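IscA (Thermosynechococcus elongatus, PDB 1X0G) binds a [2Fe-2S] cluster between its subunits and probably acts as a scaffold on which iron-sulfur clusters are assembled. Local coordinates at residues C37-Y42 with G104-V109; L73-V79 with R91-N96. All blocks are in the same frame, centred on the assembly; numbering follows the deposited sequence.

From the N terminus, the chain reaches 37-42 at the start of strand 40-46, the first half of interaction 1. It then runs through strands 55-59 and 62-66 to helix 71-74, whose end opens interaction 2. Residues 73-79 lead into strand 78-82, and 91-96 leaves the returning strand 89-93, so interaction 2 closes a short hairpin loop. Only with 104-109 does interaction 1 close, and interaction 2 lies nested within its loop. Interaction 1 joins two neighbours of the six-strand sheet beside the cluster; interaction 2 ties the three-strand sheet to helix 71-74. The two touch where Tyr42 meets Phe92 and Asn94, and Phe107 meets Asn94.

Interaction 1: C37-Y42 with G104-V109; sequences CGDWRY and GMAFRV. With NA (sodium ion), chain G; FES (Fe2/s2 (inorganic) cluster), chain H.
Strand 40-42 runs antiparallel to 106-108, their short axes 4.9 Å apart, with Trp40 and Phe107 forming a hydrogen-bonded pair and Arg41 and Ala106 a non-hydrogen-bonded one. Phe107 N donates to Trp40 O, and Tyr42 N to Met105 O. The carbonyl of Phe107 is gripped twice: Trp40 N is tilted 18° from its plane, whereas Asp39 N sits well above it. This is a classic beta bulge, with Asp39 and Trp40 both opposite Phe107. Gly38, at positive phi, passes so close to Phe107 and Arg108 that a side chain would be crowded. Val109 N reaches Asp39 OD2 at 3.3 Å, and that carboxylate also makes a salt bridge to Arg111 of the fourth subunit.

In this member of the HesB/IscA family Cys37 and Gly38, just before the bulge, hold metal, and the cluster lies along the face carrying Ala106. Cys37 SG binds FE2 of the cluster at 2.2 Å, with Cys103 of the second subunit as a further ligand, while Ala106 CB lies 3.9 Å from sulfide S2. Gly38 O helps bind sodium.

On the face carrying Trp40 and Phe107, an aromatic cluster forms with Tyr42. Trp40 CB lies over the Phe107 ring face, 4.2 Å from its centroid, a CH-pi contact. Phe107 CG stands between backbone N and carbonyl carbon (chi1 63°), bringing CE2 over the rim of one Tyr42 face, 3.4 Å from Tyr42 CZ. The Tyr42 ring edge meets Met105 O, and its hydroxyl bonds to Asn94. Replacing Tyr42 with alanine would probably leave Phe107 CE2 without its covering ring and Asn94 ND2 without the hydroxyl partner.

Interaction 2: L73-V79 with R91-N96; sequences LLRGLRV and RFHNPN
The base of the beta hairpin formed by strands 78-82 and 89-93 pairs Arg78 with His93, and beyond it the two segments stay together as far as the end of helix 71-74. Arg78 N to His93 O and His93 N to Arg78 O (2.7 Å) make the hydrogen-bonded pair; Val79 and Phe92 follow as a non-hydrogen-bonded one. On the face carrying Arg78 and His93, the guanidinium lies nearly parallel to the imidazole, planes 10° apart, with Arg78 NH2 over the ring 3.3 Å from His93 CG.

On the opposite face Val79 CG2 packs 3.7 Å from Phe92 CD2, and Leu77 CD2 approaches the edge of the same ring. The other Leu77 methyl, CD1, lies 3.6 Å from Asn94 CB. Tyr42 stacks on Phe92, joining this face to strand 40-46.

A type II beta turn from Leu74 to Leu77 leads from the helix into the strand, closed by Leu77 N to Leu74 O, and Pro95 CD packs 3.4 Å from Gly76 O. Asn94 OD1 accepts from Asn96 N, an Asx turn. With CG trans to the backbone N (chi1 -177°), the Asn94 amide extends to the helix end, where ND2 donates in its own plane to Leu73 O at 3.0 Å.

Interaction 1: C37-Y42 with G104-V109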
ATOM      1  N   CYS C  37       2.890   4.106   9.099  1.00 63.49           N
ATOM      2  CA  CYS C  37       3.282   5.473   9.386  1.00 63.54           C
ATOM      3  C   CYS C  37       4.059   5.975   8.185  1.00 63.59           C
ATOM      4  O   CYS C  37       4.993   5.332   7.691  1.00 65.78           O
ATOM      5  CB  CYS C  37       4.090   5.610  10.695  1.00 63.48           C
ATOM      6  SG  CYS C  37       3.030   5.063  12.123  1.00 68.95           S
ATOM      7  N   GLY C  38       3.665   7.129   7.705  1.00 62.51           N
ATOM      8  CA  GLY C  38       4.248   7.662   6.549  1.00 60.25           C
ATOM      9  C   GLY C  38       4.143   6.680   5.438  1.00 59.58           C
ATOM     10  O   GLY C  38       3.128   5.987   5.259  1.00 58.40           O
ATOM     11  N   ASP C  39       5.208   6.616   4.666  1.00 59.90           N
ATOM     12  CA  ASP C  39       5.046   5.879   3.417  1.00 61.20           C
ATOM     13  C   ASP C  39       5.850   4.622   3.446  1.00 60.07           C
ATOM     14  O   ASP C  39       5.407   3.610   2.994  1.00 59.32           O
ATOM     15  CB  ASP C  39       5.484   6.701   2.183  1.00 60.62           C
ATOM     16  CG  ASP C  39       4.501   7.804   1.789  1.00 64.46           C
ATOM     17  OD1 ASP C  39       3.221   7.727   1.760  1.00 62.69           O
ATOM     18  OD2 ASP C  39       5.148   8.796   1.450  1.00 72.84           O
ATOM     19  N   TRP C  40       7.069   4.728   3.930  1.00 59.98           N
ATOM     20  CA  TRP C  40       8.027   3.662   3.769  1.00 61.42           C
ATOM     21  C   TRP C  40       8.616   3.442   5.138  1.00 63.04           C
ATOM     22  O   TRP C  40       8.868   4.424   5.843  1.00 65.11           O
ATOM     23  CB  TRP C  40       9.111   4.101   2.790  1.00 59.44           C
ATOM     24  CG  TRP C  40       8.644   4.310   1.364  1.00 58.13           C
ATOM     25  CD1 TRP C  40       8.541   5.531   0.694  1.00 59.10           C
ATOM     26  CD2 TRP C  40       8.214   3.323   0.423  1.00 55.00           C
ATOM     27  NE1 TRP C  40       8.108   5.333  -0.572  1.00 57.94           N
ATOM     28  CE2 TRP C  40       7.918   3.995  -0.783  1.00 56.42           C
ATOM     29  CE3 TRP C  40       8.128   1.939   0.450  1.00 56.83           C
ATOM     30  CZ2 TRP C  40       7.453   3.332  -1.928  1.00 57.80           C
ATOM     31  CZ3 TRP C  40       7.648   1.270  -0.686  1.00 57.50           C
ATOM     32  CH2 TRP C  40       7.327   1.972  -1.865  1.00 58.90           C
ATOM     33  N   ARG C  41       8.753   2.198   5.558  1.00 63.82           N
ATOM     34  CA  ARG C  41       9.545   1.857   6.741  1.00 64.59           C
ATOM     35  C   ARG C  41      10.858   1.382   6.214  1.00 64.17           C
ATOM     36  O   ARG C  41      10.903   0.713   5.169  1.00 64.65           O
ATOM     37  CB  ARG C  41       8.874   0.712   7.447  1.00 65.80           C
ATOM     38  CG  ARG C  41       9.127   0.495   8.975  1.00 69.40           C
ATOM     39  CD  ARG C  41       9.364  -0.988   9.065  1.00 76.43           C
ATOM     40  NE  ARG C  41      10.019  -1.595  10.226  1.00 80.73           N
ATOM     41  CZ  ARG C  41       9.643  -1.430  11.501  1.00 86.20           C
ATOM     42  NH1 ARG C  41       8.639  -0.569  11.835  1.00 84.77           N
ATOM     43  NH2 ARG C  41      10.297  -2.127  12.463  1.00 87.48           N
ATOM     44  N   TYR C  42      11.949   1.756   6.868  1.00 64.40           N
ATOM     45  CA  TYR C  42      13.223   1.126   6.560  1.00 64.94           C
ATOM     46  C   TYR C  42      13.187  -0.311   6.937  1.00 66.56           C
ATOM     47  O   TYR C  42      12.487  -0.733   7.925  1.00 67.49           O
ATOM     48  CB  TYR C  42      14.301   1.682   7.419  1.00 66.27           C
ATOM     49  CG  TYR C  42      14.496   3.078   7.166  1.00 65.41           C
ATOM     50  CD1 TYR C  42      13.909   4.011   7.984  1.00 63.46           C
ATOM     51  CD2 TYR C  42      15.255   3.486   6.077  1.00 65.43           C
ATOM     52  CE1 TYR C  42      13.997   5.331   7.699  1.00 65.29           C
ATOM     53  CE2 TYR C  42      15.374   4.837   5.804  1.00 67.94           C
ATOM     54  CZ  TYR C  42      14.717   5.739   6.613  1.00 61.25           C
ATOM     55  OH  TYR C  42      14.840   7.051   6.361  1.00 67.93           O
ATOM     56  N   GLY C 104      10.518   7.471  14.291  1.00 77.54           N
ATOM     57  CA  GLY C 104      11.682   7.539  13.411  1.00 76.48           C
ATOM     58  C   GLY C 104      11.826   6.391  12.423  1.00 75.98           C
ATOM     59  O   GLY C 104      12.643   6.502  11.491  1.00 76.64           O
ATOM     60  N   MET C 105      11.089   5.293  12.615  1.00 74.37           N
ATOM     61  CA  MET C 105      11.285   4.132  11.758  1.00 73.39           C
ATOM     62  C   MET C 105      10.790   4.380  10.335  1.00 71.58           C
ATOM     63  O   MET C 105      11.240   3.752   9.387  1.00 70.15           O
ATOM     64  CB  MET C 105      10.639   2.865  12.359  1.00 75.85           C
ATOM     65  CG  MET C 105      11.231   2.379  13.767  1.00 81.88           C
ATOM     66  SD  MET C 105      13.070   2.312  13.778  1.00 99.11           S
ATOM     67  CE  MET C 105      13.658   3.877  14.496  1.00 97.34           C
ATOM     68  N   ALA C 106       9.863   5.306  10.205  1.00 69.74           N
ATOM     69  CA  ALA C 106       9.139   5.498   8.996  1.00 69.01           C
ATOM     70  C   ALA C 106       9.328   6.919   8.436  1.00 69.19           C
ATOM     71  O   ALA C 106       9.390   7.903   9.205  1.00 69.82           O
ATOM     72  CB  ALA C 106       7.644   5.263   9.314  1.00 69.25           C
ATOM     73  N   PHE C 107       9.311   7.067   7.119  1.00 68.14           N
ATOM     74  CA  PHE C 107       9.267   8.404   6.552  1.00 68.55           C
ATOM     75  C   PHE C 107       8.366   8.571   5.349  1.00 71.00           C
ATOM     76  O   PHE C 107       8.113   7.603   4.665  1.00 71.74           O
ATOM     77  CB  PHE C 107      10.617   8.773   6.124  1.00 66.82           C
ATOM     78  CG  PHE C 107      11.143   7.912   5.063  1.00 63.99           C
ATOM     79  CD1 PHE C 107      11.227   8.378   3.771  1.00 65.49           C
ATOM     80  CD2 PHE C 107      11.600   6.653   5.345  1.00 60.06           C
ATOM     81  CE1 PHE C 107      11.786   7.610   2.758  1.00 60.79           C
ATOM     82  CE2 PHE C 107      12.100   5.877   4.373  1.00 63.02           C
ATOM     83  CZ  PHE C 107      12.225   6.351   3.060  1.00 62.24           C
ATOM     84  N   ARG C 108       7.863   9.791   5.085  1.00 73.45           N
ATOM     85  CA  ARG C 108       7.155  10.053   3.779  1.00 75.12           C
ATOM     86  C   ARG C 108       8.094  10.723   2.816  1.00 75.40           C
ATOM     87  O   ARG C 108       9.087  11.270   3.260  1.00 75.14           O
ATOM     88  CB  ARG C 108       5.788  10.787   3.883  1.00 75.71           C
ATOM     89  CG  ARG C 108       5.388  11.416   5.225  1.00 77.56           C
ATOM     90  CD  ARG C 108       3.923  11.774   5.261  1.00 80.31           C
ATOM     91  NE  ARG C 108       3.103  10.786   5.980  1.00 87.07           N
ATOM     92  CZ  ARG C 108       2.029  11.072   6.756  1.00 90.23           C
ATOM     93  NH1 ARG C 108       1.611  12.337   6.936  1.00 88.85           N
ATOM     94  NH2 ARG C 108       1.374  10.088   7.392  1.00 89.39           N
ATOM     95  N   VAL C 109       7.853  10.612   1.512  1.00 76.24           N
ATOM     96  CA  VAL C 109       8.601  11.473   0.533  1.00 77.61           C
ATOM     97  C   VAL C 109       7.711  12.517  -0.150  1.00 78.12           C
ATOM     98  O   VAL C 109       6.478  12.477  -0.018  1.00 78.12           O
ATOM     99  CB  VAL C 109       9.338  10.689  -0.536  1.00 77.34           C
ATOM    100  CG1 VAL C 109      10.657  10.224   0.005  1.00 77.73           C
ATOM    101  CG2 VAL C 109       8.491   9.528  -0.987  1.00 77.58           C
TER
HETATM  102 NA    NA G1001       0.730   4.819   5.558  1.00 55.56          NA
HETATM  103 FE1  FES H1500       7.151   5.546  13.701  1.00 67.88          FE
HETATM  104 FE2  FES H1500       4.493   4.629  13.684  1.00 70.14          FE
HETATM  105  S1  FES H1500       5.377   6.445  14.369  1.00 65.48           S
HETATM  106  S2  FES H1500       6.164   3.852  12.662  1.00 62.78           S
HETATM  107  O   HOH W   1      -1.083   3.813   6.106  1.00 56.61           O

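Interaction 2: L73-V79 with R91-N96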
ATOM      1  N   LEU C  73      15.022   6.435  -2.890  1.00 68.71           N
ATOM      2  CA  LEU C  73      14.514   6.729  -1.578  1.00 68.57           C
ATOM      3  C   LEU C  73      15.609   6.821  -0.502  1.00 69.77           C
ATOM      4  O   LEU C  73      15.333   7.382   0.564  1.00 71.18           O
ATOM      5  CB  LEU C  73      13.474   5.726  -1.162  1.00 66.62           C
ATOM      6  CG  LEU C  73      12.275   5.586  -2.087  1.00 62.74           C
ATOM      7  CD1 LEU C  73      11.485   4.339  -1.579  1.00 60.76           C
ATOM      8  CD2 LEU C  73      11.404   6.753  -1.966  1.00 53.37           C
ATOM      9  N   LEU C  74      16.830   6.343  -0.779  1.00 69.53           N
ATOM     10  CA  LEU C  74      17.809   6.102   0.286  1.00 69.98           C
ATOM     11  C   LEU C  74      19.138   6.756   0.047  1.00 71.29           C
ATOM     12  O   LEU C  74      19.944   6.786   0.981  1.00 71.87           O
ATOM     13  CB  LEU C  74      18.084   4.604   0.518  1.00 68.37           C
ATOM     14  CG  LEU C  74      16.954   3.691   0.995  1.00 69.03           C
ATOM     15  CD1 LEU C  74      17.361   2.244   1.073  1.00 63.94           C
ATOM     16  CD2 LEU C  74      16.224   4.090   2.288  1.00 64.20           C
ATOM     17  N   ARG C  75      19.402   7.223  -1.181  1.00 72.30           N
ATOM     18  CA  ARG C  75      20.660   7.905  -1.516  1.00 72.97           C
ATOM     19  C   ARG C  75      21.074   8.866  -0.381  1.00 73.22           C
ATOM     20  O   ARG C  75      20.300   9.745  -0.018  1.00 73.67           O
ATOM     21  CB  ARG C  75      20.484   8.665  -2.819  1.00 72.79           C
ATOM     22  CG  ARG C  75      21.806   9.255  -3.417  1.00 78.78           C
ATOM     23  CD  ARG C  75      21.773   9.424  -4.963  1.00 84.64           C
ATOM     24  NE  ARG C  75      21.224   8.221  -5.648  1.00 89.45           N
ATOM     25  CZ  ARG C  75      21.959   7.219  -6.159  1.00 90.23           C
ATOM     26  NH1 ARG C  75      23.293   7.262  -6.100  1.00 91.32           N
ATOM     27  NH2 ARG C  75      21.364   6.171  -6.738  1.00 89.28           N
ATOM     28  N   GLY C  76      22.261   8.688   0.214  1.00 73.06           N
ATOM     29  CA  GLY C  76      22.714   9.609   1.266  1.00 72.84           C
ATOM     30  C   GLY C  76      22.120   9.423   2.672  1.00 73.04           C
ATOM     31  O   GLY C  76      22.384  10.202   3.604  1.00 73.85           O
ATOM     32  N   LEU C  77      21.331   8.383   2.860  1.00 72.26           N
ATOM     33  CA  LEU C  77      20.939   8.026   4.198  1.00 71.39           C
ATOM     34  C   LEU C  77      22.199   7.932   5.075  1.00 71.48           C
ATOM     35  O   LEU C  77      23.260   7.452   4.653  1.00 68.82           O
ATOM     36  CB  LEU C  77      20.299   6.665   4.167  1.00 70.68           C
ATOM     37  CG  LEU C  77      19.744   6.169   5.452  1.00 68.91           C
ATOM     38  CD1 LEU C  77      18.501   7.005   5.684  1.00 70.16           C
ATOM     39  CD2 LEU C  77      19.405   4.691   5.233  1.00 59.50           C
ATOM     40  N   ARG C  78      22.030   8.408   6.300  1.00 71.24           N
ATOM     41  CA  ARG C  78      22.956   8.146   7.353  1.00 71.67           C
ATOM     42  C   ARG C  78      22.162   7.467   8.461  1.00 70.96           C
ATOM     43  O   ARG C  78      21.026   7.866   8.811  1.00 71.13           O
ATOM     44  CB  ARG C  78      23.596   9.443   7.878  1.00 72.46           C
ATOM     45  CG  ARG C  78      24.289  10.283   6.786  1.00 76.82           C
ATOM     46  CD  ARG C  78      24.840  11.576   7.356  1.00 82.16           C
ATOM     47  NE  ARG C  78      23.865  12.242   8.220  1.00 86.78           N
ATOM     48  CZ  ARG C  78      23.821  12.127   9.557  1.00 90.04           C
ATOM     49  NH1 ARG C  78      24.693  11.343  10.204  1.00 91.44           N
ATOM     50  NH2 ARG C  78      22.887  12.784  10.250  1.00 88.13           N
ATOM     51  N   VAL C  79      22.805   6.454   9.020  1.00 68.93           N
ATOM     52  CA  VAL C  79      22.198   5.572   9.958  1.00 66.60           C
ATOM     53  C   VAL C  79      23.067   5.700  11.184  1.00 66.90           C
ATOM     54  O   VAL C  79      24.302   5.592  11.093  1.00 66.50           O
ATOM     55  CB  VAL C  79      22.269   4.092   9.424  1.00 66.49           C
ATOM     56  CG1 VAL C  79      21.900   3.104  10.510  1.00 63.61           C
ATOM     57  CG2 VAL C  79      21.399   3.889   8.183  1.00 64.32           C
ATOM     58  N   ARG C  91      18.788   5.005  14.139  1.00 66.25           N
ATOM     59  CA  ARG C  91      18.188   6.278  13.771  1.00 67.05           C
ATOM     60  C   ARG C  91      18.556   6.468  12.386  1.00 66.62           C
ATOM     61  O   ARG C  91      19.635   6.082  12.002  1.00 66.97           O
ATOM     62  CB  ARG C  91      18.840   7.461  14.508  1.00 66.80           C
ATOM     63  CG  ARG C  91      18.285   7.782  15.835  1.00 70.65           C
ATOM     64  CD  ARG C  91      16.762   8.086  15.839  1.00 79.20           C
ATOM     65  NE  ARG C  91      16.407   8.393  17.230  1.00 82.36           N
ATOM     66  CZ  ARG C  91      16.192   7.470  18.173  1.00 82.70           C
ATOM     67  NH1 ARG C  91      16.238   6.169  17.842  1.00 81.60           N
ATOM     68  NH2 ARG C  91      15.939   7.851  19.438  1.00 79.81           N
ATOM     69  N   PHE C  92      17.712   7.157  11.647  1.00 68.26           N
ATOM     70  CA  PHE C  92      17.980   7.422  10.242  1.00 70.03           C
ATOM     71  C   PHE C  92      17.840   8.856   9.879  1.00 70.62           C
ATOM     72  O   PHE C  92      16.887   9.510  10.241  1.00 72.64           O
ATOM     73  CB  PHE C  92      16.937   6.710   9.455  1.00 70.07           C
ATOM     74  CG  PHE C  92      16.991   5.264   9.636  1.00 70.61           C
ATOM     75  CD1 PHE C  92      16.253   4.650  10.641  1.00 68.39           C
ATOM     76  CD2 PHE C  92      17.821   4.491   8.847  1.00 71.36           C
ATOM     77  CE1 PHE C  92      16.311   3.258  10.811  1.00 71.31           C
ATOM     78  CE2 PHE C  92      17.869   3.076   9.028  1.00 68.96           C
ATOM     79  CZ  PHE C  92      17.121   2.481   9.976  1.00 67.56           C
ATOM     80  N   HIS C  93      18.768   9.353   9.118  1.00 70.28           N
ATOM     81  CA  HIS C  93      18.637  10.699   8.698  1.00 69.79           C
ATOM     82  C   HIS C  93      18.664  10.548   7.188  1.00 68.91           C
ATOM     83  O   HIS C  93      19.674  10.118   6.612  1.00 70.12           O
ATOM     84  CB  HIS C  93      19.798  11.517   9.241  1.00 70.16           C
ATOM     85  CG  HIS C  93      19.925  11.439  10.730  1.00 73.19           C
ATOM     86  ND1 HIS C  93      19.189  12.239  11.579  1.00 74.99           N
ATOM     87  CD2 HIS C  93      20.709  10.661  11.523  1.00 74.79           C
ATOM     88  CE1 HIS C  93      19.512  11.952  12.830  1.00 75.15           C
ATOM     89  NE2 HIS C  93      20.420  10.992  12.824  1.00 74.36           N
ATOM     90  N   ASN C  94      17.539  10.858   6.564  1.00 66.79           N
ATOM     91  CA  ASN C  94      17.352  10.594   5.171  1.00 65.10           C
ATOM     92  C   ASN C  94      17.077  11.908   4.493  1.00 64.78           C
ATOM     93  O   ASN C  94      16.021  12.495   4.679  1.00 65.00           O
ATOM     94  CB  ASN C  94      16.186   9.648   5.027  1.00 64.17           C
ATOM     95  CG  ASN C  94      15.938   9.229   3.596  1.00 65.22           C
ATOM     96  OD1 ASN C  94      16.572   9.725   2.659  1.00 64.22           O
ATOM     97  ND2 ASN C  94      15.011   8.257   3.421  1.00 61.25           N
ATOM     98  N   PRO C  95      18.032  12.378   3.706  1.00 64.33           N
ATOM     99  CA  PRO C  95      17.920  13.602   2.899  1.00 64.97           C
ATOM    100  C   PRO C  95      16.700  13.584   1.980  1.00 65.44           C
ATOM    101  O   PRO C  95      16.184  14.633   1.640  1.00 65.58           O
ATOM    102  CB  PRO C  95      19.188  13.584   2.042  1.00 64.31           C
ATOM    103  CG  PRO C  95      20.172  12.793   2.818  1.00 64.58           C
ATOM    104  CD  PRO C  95      19.322  11.700   3.504  1.00 64.51           C
ATOM    105  N   ASN C  96      16.228  12.388   1.627  1.00 66.27           N
ATOM    106  CA  ASN C  96      15.034  12.215   0.823  1.00 66.62           C
ATOM    107  C   ASN C  96      13.752  12.328   1.609  1.00 67.33           C
ATOM    108  O   ASN C  96      12.695  12.407   1.041  1.00 68.70           O
ATOM    109  CB  ASN C  96      15.102  10.882   0.131  1.00 66.55           C
ATOM    110  CG  ASN C  96      16.418  10.687  -0.637  1.00 67.75           C
ATOM    111  OD1 ASN C  96      17.186   9.718  -0.454  1.00 69.36           O
ATOM    112  ND2 ASN C  96      16.696  11.637  -1.462  1.00 69.67           N
TER